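Local coordinates for protein porphyranase B (Zobellia galactanivorans, PDB 3JUU) that hydrolyses the sulfated red-algal polysaccharide porphyran at the (1->4) linkages between beta-D-galactopyranose and alpha-L-galactopyranose-6-sulfate, at residues R57-L63 with Y92-Y98; F120-T124 with V242-N248. All blocks are in the same frame, centred on the assembly; numbering follows the deposited sequence.

Contact 1. Residues R57-L63 with Y92-Y98; sequences RAPGLFL and YTHGGGY
Y92 has the largest area buried here, followed by F62 and P59. Strand 60-62 runs parallel to strand 92-98, their axes 4.2 Å apart at closest and at 40°. The register pairs G60 with H94, L61 with G95 and F62 with G96. The backbone hydrogen bonds are L61 N to H94 O (2.7 Å), G96 N to L61 O (2.8 Å) and L63 N to G96 O (3.0 Å). P59 follows a cis peptide bond. Its O accepts backbone hydrogen bonds from T93 N (2.9 Å) and H94 N (3.0 Å). This brings the turn at 57-60, with G60 N hydrogen-bonded to R57 O (2.9 Å), against the partner strand.

The Y92 ring (chi1 m) is held between two CH-pi contacts. A58 CB lies 3.9 Å from its centroid on one face, and L61 CD1 4.0 Å on the other. Y92 OH hydrogen-bonds to G56 O. Y98 CB sits over one face of the F62 ring (chi1 m), 3.9 Å from the centroid. W54, a probable substrate-binding residue, meets F62 edge-to-face. G95 CA makes a CA-H...O contact with L61 O (3.3 Å), and G96 lies at the edge of the F62 ring. R57, a probable substrate-binding residue, starts the segment and pairs with E243. This short parallel strand on strand 90-101 is consistent with a place beside the substrate cleft of a GH16 beta-sandwich (jelly roll).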
ATOM      1  N   ARG A  57       7.924   2.422 -11.565  1.00 10.45           N
ATOM      2  CA  ARG A  57       7.331   2.497 -12.893  1.00 11.72           C
ATOM      3  C   ARG A  57       7.805   3.808 -13.512  1.00 11.08           C
ATOM      4  O   ARG A  57       7.595   4.885 -12.924  1.00 10.48           O
ATOM      5  CB  ARG A  57       5.802   2.481 -12.814  1.00 10.06           C
ATOM      6  CG  ARG A  57       5.062   2.587 -14.162  1.00 12.07           C
ATOM      7  CD  ARG A  57       3.532   2.445 -13.971  1.00 11.72           C
ATOM      8  NE  ARG A  57       3.130   1.240 -13.180  1.00 12.74           N
ATOM      9  CZ  ARG A  57       2.757   1.221 -11.909  1.00 12.44           C
ATOM     10  NH1 ARG A  57       2.717   2.330 -11.130  1.00 10.25           N
ATOM     11  NH2 ARG A  57       2.400   0.062 -11.351  1.00 13.91           N
ATOM     12  N   ALA A  58       8.363   3.752 -14.727  1.00 10.68           N
ATOM     13  CA  ALA A  58       8.844   5.049 -15.254  1.00 10.57           C
ATOM     14  C   ALA A  58       7.641   6.013 -15.420  1.00  9.51           C
ATOM     15  O   ALA A  58       6.562   5.628 -15.838  1.00  9.93           O
ATOM     16  CB  ALA A  58       9.598   4.858 -16.595  1.00 11.49           C
ATOM     17  N   PRO A  59       7.818   7.300 -15.136  1.00  9.73           N
ATOM     18  CA  PRO A  59       9.095   7.996 -14.916  1.00  9.61           C
ATOM     19  C   PRO A  59       9.434   8.229 -13.421  1.00 10.82           C
ATOM     20  O   PRO A  59      10.289   9.080 -13.141  1.00  9.41           O
ATOM     21  CB  PRO A  59       8.849   9.338 -15.627  1.00  9.25           C
ATOM     22  CG  PRO A  59       7.354   9.659 -15.254  1.00 10.99           C
ATOM     23  CD  PRO A  59       6.660   8.244 -15.236  1.00  9.68           C
ATOM     24  N   GLY A  60       8.797   7.499 -12.489  1.00  9.81           N
ATOM     25  CA  GLY A  60       9.063   7.698 -11.030  1.00  9.71           C
ATOM     26  C   GLY A  60      10.012   6.597 -10.464  1.00 11.38           C
ATOM     27  O   GLY A  60       9.640   5.377 -10.438  1.00 11.37           O
ATOM     28  N   LEU A  61      11.206   7.009 -10.023  1.00 10.69           N
ATOM     29  CA  LEU A  61      12.216   6.064  -9.598  1.00 10.52           C
ATOM     30  C   LEU A  61      12.163   6.051  -8.076  1.00 11.36           C
ATOM     31  O   LEU A  61      12.218   7.122  -7.412  1.00 10.36           O
ATOM     32  CB  LEU A  61      13.614   6.520 -10.145  1.00 11.56           C
ATOM     33  CG  LEU A  61      14.823   5.604  -9.813  1.00 11.43           C
ATOM     34  CD1 LEU A  61      14.673   4.351 -10.678  1.00  9.02           C
ATOM     35  CD2 LEU A  61      16.171   6.366 -10.190  1.00 12.10           C
ATOM     36  N   PHE A  62      12.128   4.832  -7.470  1.00  8.63           N
ATOM     37  CA  PHE A  62      12.107   4.762  -6.008  1.00 10.20           C
ATOM     38  C   PHE A  62      13.496   5.059  -5.418  1.00 10.20           C
ATOM     39  O   PHE A  62      14.469   4.370  -5.787  1.00 12.26           O
ATOM     40  CB  PHE A  62      11.757   3.311  -5.578  1.00  8.75           C
ATOM     41  CG  PHE A  62      10.389   2.858  -6.094  1.00  7.79           C
ATOM     42  CD1 PHE A  62       9.349   3.794  -6.124  1.00  8.24           C
ATOM     43  CD2 PHE A  62      10.141   1.528  -6.433  1.00  8.06           C
ATOM     44  CE1 PHE A  62       8.004   3.402  -6.567  1.00 12.94           C
ATOM     45  CE2 PHE A  62       8.846   1.107  -6.854  1.00  8.27           C
ATOM     46  CZ  PHE A  62       7.782   2.073  -6.905  1.00 11.13           C
ATOM     47  N   LEU A  63      13.584   6.127  -4.606  1.00  9.82           N
ATOM     48  CA  LEU A  63      14.874   6.475  -4.000  1.00 11.40           C
ATOM     49  C   LEU A  63      14.883   6.109  -2.546  1.00 10.72           C
ATOM     50  O   LEU A  63      14.001   6.523  -1.816  1.00 10.78           O
ATOM     51  CB  LEU A  63      15.102   8.005  -4.106  1.00 12.24           C
ATOM     52  CG  LEU A  63      15.047   8.618  -5.538  1.00 12.99           C
ATOM     53  CD1 LEU A  63      15.428  10.154  -5.460  1.00 11.47           C
ATOM     54  CD2 LEU A  63      16.003   7.958  -6.542  1.00 15.36           C
ATOM     55  N   TYR A  92      13.549   8.113 -16.343  1.00 10.31           N
ATOM     56  CA  TYR A  92      12.955   8.528 -15.053  1.00  9.95           C
ATOM     57  C   TYR A  92      13.281  10.007 -14.794  1.00 10.25           C
ATOM     58  O   TYR A  92      14.466  10.439 -14.970  1.00 12.50           O
ATOM     59  CB  TYR A  92      13.554   7.664 -13.972  1.00  9.29           C
ATOM     60  CG  TYR A  92      13.060   6.218 -14.029  1.00 11.91           C
ATOM     61  CD1 TYR A  92      12.011   5.764 -13.179  1.00  9.83           C
ATOM     62  CD2 TYR A  92      13.675   5.293 -14.865  1.00 11.07           C
ATOM     63  CE1 TYR A  92      11.551   4.429 -13.256  1.00 12.11           C
ATOM     64  CE2 TYR A  92      13.162   3.968 -14.968  1.00 12.32           C
ATOM     65  CZ  TYR A  92      12.130   3.546 -14.159  1.00 10.31           C
ATOM     66  OH  TYR A  92      11.677   2.195 -14.268  1.00 11.00           O
ATOM     67  N   THR A  93      12.270  10.770 -14.370  1.00  9.11           N
ATOM     68  CA  THR A  93      12.469  12.190 -14.126  1.00 10.68           C
ATOM     69  C   THR A  93      12.085  12.558 -12.734  1.00 11.26           C
ATOM     70  O   THR A  93      12.405  13.652 -12.280  1.00 10.27           O
ATOM     71  CB  THR A  93      11.601  13.000 -15.055  1.00  9.95           C
ATOM     72  OG1 THR A  93      10.237  12.505 -14.993  1.00 10.34           O
ATOM     73  CG2 THR A  93      12.064  12.856 -16.520  1.00 11.02           C
ATOM     74  N   HIS A  94      11.378  11.647 -12.035  1.00  9.43           N
ATOM     75  CA  HIS A  94      10.859  11.975 -10.673  1.00 10.00           C
ATOM     76  C   HIS A  94      11.313  10.923  -9.670  1.00  9.68           C
ATOM     77  O   HIS A  94      11.568   9.732 -10.050  1.00 11.28           O
ATOM     78  CB  HIS A  94       9.320  12.004 -10.678  1.00  8.34           C
ATOM     79  CG  HIS A  94       8.733  13.174 -11.421  1.00  8.50           C
ATOM     80  ND1 HIS A  94       8.828  13.319 -12.795  1.00 10.62           N
ATOM     81  CD2 HIS A  94       8.073  14.273 -10.971  1.00  9.01           C
ATOM     82  CE1 HIS A  94       8.203  14.420 -13.167  1.00  8.24           C
ATOM     83  NE2 HIS A  94       7.779  15.044 -12.066  1.00  8.18           N
ATOM     84  N   GLY A  95      11.409  11.332  -8.391  1.00  9.28           N
ATOM     85  CA  GLY A  95      11.737  10.359  -7.324  1.00  7.28           C
ATOM     86  C   GLY A  95      10.515  10.031  -6.498  1.00  9.84           C
ATOM     87  O   GLY A  95       9.825  10.946  -6.072  1.00  9.76           O
ATOM     88  N   GLY A  96      10.244   8.732  -6.277  1.00  8.90           N
ATOM     89  CA  GLY A  96       9.215   8.306  -5.275  1.00  9.68           C
ATOM     90  C   GLY A  96       9.941   7.470  -4.267  1.00  8.92           C
ATOM     91  O   GLY A  96      11.131   7.732  -3.958  1.00  8.93           O
ATOM     92  N   GLY A  97       9.249   6.482  -3.661  1.00  9.30           N
ATOM     93  CA  GLY A  97       9.921   5.692  -2.661  1.00 10.01           C
ATOM     94  C   GLY A  97       9.160   4.396  -2.468  1.00 10.82           C
ATOM     95  O   GLY A  97       7.946   4.281  -2.802  1.00  9.85           O
ATOM     96  N   TYR A  98       9.889   3.430  -1.908  1.00 11.13           N
ATOM     97  CA  TYR A  98       9.365   2.047  -1.789  1.00 10.59           C
ATOM     98  C   TYR A  98       9.785   1.581  -0.436  1.00 11.07           C
ATOM     99  O   TYR A  98      10.981   1.786  -0.026  1.00 11.77           O
ATOM    100  CB  TYR A  98       9.960   1.187  -2.901  1.00  9.96           C
ATOM    101  CG  TYR A  98       9.793  -0.349  -2.742  1.00 11.36           C
ATOM    102  CD1 TYR A  98       8.920  -1.043  -3.539  1.00 11.16           C
ATOM    103  CD2 TYR A  98      10.502  -1.061  -1.726  1.00 11.05           C
ATOM    104  CE1 TYR A  98       8.767  -2.432  -3.425  1.00 11.51           C
ATOM    105  CE2 TYR A  98      10.352  -2.459  -1.604  1.00 12.27           C
ATOM    106  CZ  TYR A  98       9.499  -3.108  -2.489  1.00 11.49           C
ATOM    107  OH  TYR A  98       9.352  -4.441  -2.459  1.00 13.77           O
TER

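Contact 2. Residues F120-T124 with V242-N248; sequences FMSST and VETYDWN
Strand 122-128 and strand 237-242 are antiparallel, and the pairing continues into the loop after V242. M121 CA lies 4.9 Å from T244 CA, and S122 CA 4.8 Å from V242 CA. Segment 242-248 is extended as far as Y245. It then makes a type I beta turn from Y245 to N248, with a hydrogen bond from N248 N to Y245 O (3.1 Å).

S122 is the hub of the hydrogen bonds. Its N donates to E243 O (2.9 Å). Its OG accepts from E243 N (2.9 Å) and donates to E243 OE2 (2.7 Å). Chi1 of S122 is p, as is that of E243, whose carboxylate end comes back near the serine. T124 OG1 hydrogen-bonds to V241 O. One water joins the segments further along. It accepts from Y245 N (2.9 Å) and lies within hydrogen-bonding distance of F120 O (2.7 Å) and N248 O (2.8 Å).

The contact probably lines the substrate cleft of the GH16 beta-sandwich (jelly roll). E243 is a probable substrate-binding residue, and its OE1 forms a salt bridge with R57. Y245 OH makes a hydrogen bond with E148, the probable proton donor.

Van der Waals contacts complete the interface. S122 CB meets Y245 CE2 at 3.4 Å. T124 CG2 is 3.5 Å from Y245 OH and 3.5 Å from E243 OE2. V242 CG1 touches S122 O at 3.3 Å and M121 CB at 4.2 Å. T244 CG2 packs on M121 CG (3.8 Å) and F120 CE1 (3.7 Å).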
ATOM      1  N   PHE A 120       0.607  14.413  -8.012  1.00  8.95           N
ATOM      2  CA  PHE A 120       0.076  13.419  -8.979  1.00  9.13           C
ATOM      3  C   PHE A 120       0.569  11.983  -8.750  1.00  7.98           C
ATOM      4  O   PHE A 120       0.047  11.045  -9.438  1.00  8.27           O
ATOM      5  CB  PHE A 120       0.461  13.884 -10.421  1.00  8.08           C
ATOM      6  CG  PHE A 120       1.917  13.623 -10.793  1.00  8.50           C
ATOM      7  CD1 PHE A 120       2.240  12.580 -11.692  1.00  9.07           C
ATOM      8  CD2 PHE A 120       2.950  14.447 -10.324  1.00  9.84           C
ATOM      9  CE1 PHE A 120       3.555  12.290 -12.057  1.00 10.39           C
ATOM     10  CE2 PHE A 120       4.275  14.220 -10.714  1.00  9.47           C
ATOM     11  CZ  PHE A 120       4.615  13.116 -11.571  1.00  9.84           C
ATOM     12  N   MET A 121       1.559  11.793  -7.856  1.00  7.67           N
ATOM     13  CA  MET A 121       2.125  10.470  -7.516  1.00  7.60           C
ATOM     14  C   MET A 121       1.302   9.820  -6.394  1.00  8.00           C
ATOM     15  O   MET A 121       0.517  10.457  -5.767  1.00  8.31           O
ATOM     16  CB  MET A 121       3.623  10.605  -7.111  1.00  8.45           C
ATOM     17  CG  MET A 121       4.389  11.058  -8.356  1.00  7.36           C
ATOM     18  SD  MET A 121       6.175  11.315  -8.085  1.00 10.48           S
ATOM     19  CE  MET A 121       6.810   9.653  -7.589  1.00 10.40           C
ATOM     20  N   SER A 122       1.398   8.502  -6.308  1.00  8.15           N
ATOM     21  CA  SER A 122       0.514   7.732  -5.451  1.00  8.45           C
ATOM     22  C   SER A 122       0.857   7.808  -3.962  1.00  7.94           C
ATOM     23  O   SER A 122       1.978   8.278  -3.539  1.00  8.53           O
ATOM     24  CB  SER A 122       0.590   6.261  -5.932  1.00  5.70           C
ATOM     25  OG  SER A 122       1.805   5.655  -5.452  1.00  9.51           O
ATOM     26  N   SER A 123      -0.102   7.368  -3.143  1.00  6.86           N
ATOM     27  CA  SER A 123       0.154   7.039  -1.733  1.00  7.09           C
ATOM     28  C   SER A 123      -0.566   5.719  -1.444  1.00  8.88           C
ATOM     29  O   SER A 123      -1.764   5.670  -1.681  1.00  7.31           O
ATOM     30  CB  SER A 123      -0.483   8.102  -0.853  1.00  7.84           C
ATOM     31  OG  SER A 123       0.155   9.355  -1.052  1.00 11.12           O
ATOM     32  N   THR A 124       0.171   4.651  -1.082  1.00  8.77           N
ATOM     33  CA  THR A 124      -0.419   3.323  -1.133  1.00  9.09           C
ATOM     34  C   THR A 124      -0.059   2.501   0.081  1.00  8.68           C
ATOM     35  O   THR A 124       0.989   2.752   0.779  1.00  9.52           O
ATOM     36  CB  THR A 124       0.037   2.553  -2.401  1.00  9.63           C
ATOM     37  OG1 THR A 124       1.445   2.242  -2.313  1.00  9.98           O
ATOM     38  CG2 THR A 124      -0.224   3.385  -3.725  1.00  7.68           C
ATOM     39  N   VAL A 242       5.208   4.999  -3.141  1.00  8.51           N
ATOM     40  CA  VAL A 242       4.796   6.288  -3.714  1.00  7.87           C
ATOM     41  C   VAL A 242       5.396   6.243  -5.121  1.00  8.46           C
ATOM     42  O   VAL A 242       6.630   6.168  -5.273  1.00  8.53           O
ATOM     43  CB  VAL A 242       5.419   7.475  -2.881  1.00  7.71           C
ATOM     44  CG1 VAL A 242       5.255   8.830  -3.693  1.00  6.01           C
ATOM     45  CG2 VAL A 242       4.719   7.580  -1.496  1.00  8.37           C
ATOM     46  N   GLU A 243       4.546   6.226  -6.150  1.00  8.12           N
ATOM     47  CA  GLU A 243       5.012   5.856  -7.513  1.00  8.97           C
ATOM     48  C   GLU A 243       4.362   6.798  -8.533  1.00  9.55           C
ATOM     49  O   GLU A 243       3.455   7.574  -8.166  1.00  8.64           O
ATOM     50  CB  GLU A 243       4.533   4.439  -7.826  1.00  9.81           C
ATOM     51  CG  GLU A 243       3.060   4.370  -8.189  1.00  8.66           C
ATOM     52  CD  GLU A 243       2.413   3.126  -7.600  1.00 15.10           C
ATOM     53  OE1 GLU A 243       2.278   2.138  -8.365  1.00 12.08           O
ATOM     54  OE2 GLU A 243       2.034   3.150  -6.406  1.00 13.72           O
ATOM     55  N   THR A 244       4.718   6.667  -9.812  1.00  8.72           N
ATOM     56  CA  THR A 244       3.866   7.297 -10.865  1.00  8.46           C
ATOM     57  C   THR A 244       2.983   6.164 -11.459  1.00  9.24           C
ATOM     58  O   THR A 244       3.448   5.037 -11.691  1.00  9.36           O
ATOM     59  CB  THR A 244       4.775   7.914 -11.975  1.00  8.25           C
ATOM     60  OG1 THR A 244       5.767   6.918 -12.312  1.00  7.43           O
ATOM     61  CG2 THR A 244       5.526   9.201 -11.417  1.00 11.25           C
ATOM     62  N   TYR A 245       1.727   6.486 -11.681  1.00  9.66           N
ATOM     63  CA  TYR A 245       0.828   5.629 -12.451  1.00 10.30           C
ATOM     64  C   TYR A 245       0.741   6.146 -13.897  1.00 10.22           C
ATOM     65  O   TYR A 245       0.682   7.331 -14.118  1.00  8.26           O
ATOM     66  CB  TYR A 245      -0.580   5.827 -11.878  1.00 10.06           C
ATOM     67  CG  TYR A 245      -0.799   5.225 -10.531  1.00  8.93           C
ATOM     68  CD1 TYR A 245      -0.615   3.880 -10.300  1.00 10.03           C
ATOM     69  CD2 TYR A 245      -1.328   6.031  -9.487  1.00  9.75           C
ATOM     70  CE1 TYR A 245      -0.957   3.284  -9.031  1.00 10.51           C
ATOM     71  CE2 TYR A 245      -1.674   5.452  -8.281  1.00  8.32           C
ATOM     72  CZ  TYR A 245      -1.448   4.106  -8.048  1.00 10.09           C
ATOM     73  OH  TYR A 245      -1.819   3.601  -6.808  1.00 11.05           O
ATOM     74  N   ASP A 246       0.719   5.242 -14.880  1.00 10.54           N
ATOM     75  CA  ASP A 246       0.611   5.676 -16.286  1.00 12.08           C
ATOM     76  C   ASP A 246      -0.626   6.479 -16.552  1.00 13.54           C
ATOM     77  O   ASP A 246      -0.647   7.339 -17.464  1.00 14.31           O
ATOM     78  CB  ASP A 246       0.568   4.416 -17.170  1.00 12.08           C
ATOM     79  CG  ASP A 246       1.961   3.762 -17.322  1.00 18.33           C
ATOM     80  OD1 ASP A 246       3.002   4.270 -16.803  1.00 18.83           O
ATOM     81  OD2 ASP A 246       1.996   2.705 -17.923  1.00 19.70           O
ATOM     82  N   TRP A 247      -1.697   6.235 -15.769  1.00 12.39           N
ATOM     83  CA  TRP A 247      -2.960   6.878 -16.077  1.00 12.25           C
ATOM     84  C   TRP A 247      -3.100   8.224 -15.394  1.00 12.21           C
ATOM     85  O   TRP A 247      -4.125   8.896 -15.578  1.00 13.59           O
ATOM     86  CB  TRP A 247      -4.148   5.941 -15.684  1.00 13.31           C
ATOM     87  CG  TRP A 247      -3.945   5.310 -14.353  1.00 11.53           C
ATOM     88  CD1 TRP A 247      -3.397   4.100 -14.096  1.00 17.35           C
ATOM     89  CD2 TRP A 247      -4.338   5.854 -13.076  1.00 13.64           C
ATOM     90  NE1 TRP A 247      -3.408   3.854 -12.757  1.00 17.17           N
ATOM     91  CE2 TRP A 247      -3.999   4.894 -12.105  1.00 13.83           C
ATOM     92  CE3 TRP A 247      -4.911   7.044 -12.687  1.00 14.15           C
ATOM     93  CZ2 TRP A 247      -4.210   5.087 -10.738  1.00 17.58           C
ATOM     94  CZ3 TRP A 247      -5.134   7.257 -11.290  1.00 21.72           C
ATOM     95  CH2 TRP A 247      -4.784   6.274 -10.359  1.00 17.13           C
ATOM     96  N   ASN A 248      -2.082   8.603 -14.588  1.00 11.74           N
ATOM     97  CA  ASN A 248      -2.078   9.918 -13.956  1.00 10.03           C
ATOM     98  C   ASN A 248      -0.730  10.615 -14.298  1.00 10.76           C
ATOM     99  O   ASN A 248       0.237  10.585 -13.491  1.00  9.05           O
ATOM    100  CB  ASN A 248      -2.279   9.783 -12.425  1.00 10.09           C
ATOM    101  CG  ASN A 248      -2.927  11.030 -11.815  1.00  9.66           C
ATOM    102  OD1 ASN A 248      -2.399  11.582 -10.836  1.00 13.51           O
ATOM    103  ND2 ASN A 248      -4.035  11.534 -12.443  1.00  7.86           N
TER
HETATM  104  O   HOH W   1       1.035   9.238 -11.227  1.00  8.21           O

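Overall arrangement
Contacts 1 and 2 both reach the same sheet, their centres 10 Å apart. They touch directly. R57 NH1 of contact 1 forms a 2.8 Å salt bridge with E243 OE1 of contact 2; both are probable substrate-binding residues. A probable hydrogen bond from V242 N to G97 O (2.9 Å) joins the backbones. P59 CD packs on T244 OG1 at 3.3 Å. A glycerol, probably from crystallisation, bonds to both R57 and E243, consistent with a pocket there. Contact 2 also lies beside the probable proton donor E148, so the two contacts probably face one substrate site. F120 of contact 2 meets H94 of contact 1 edge-to-face.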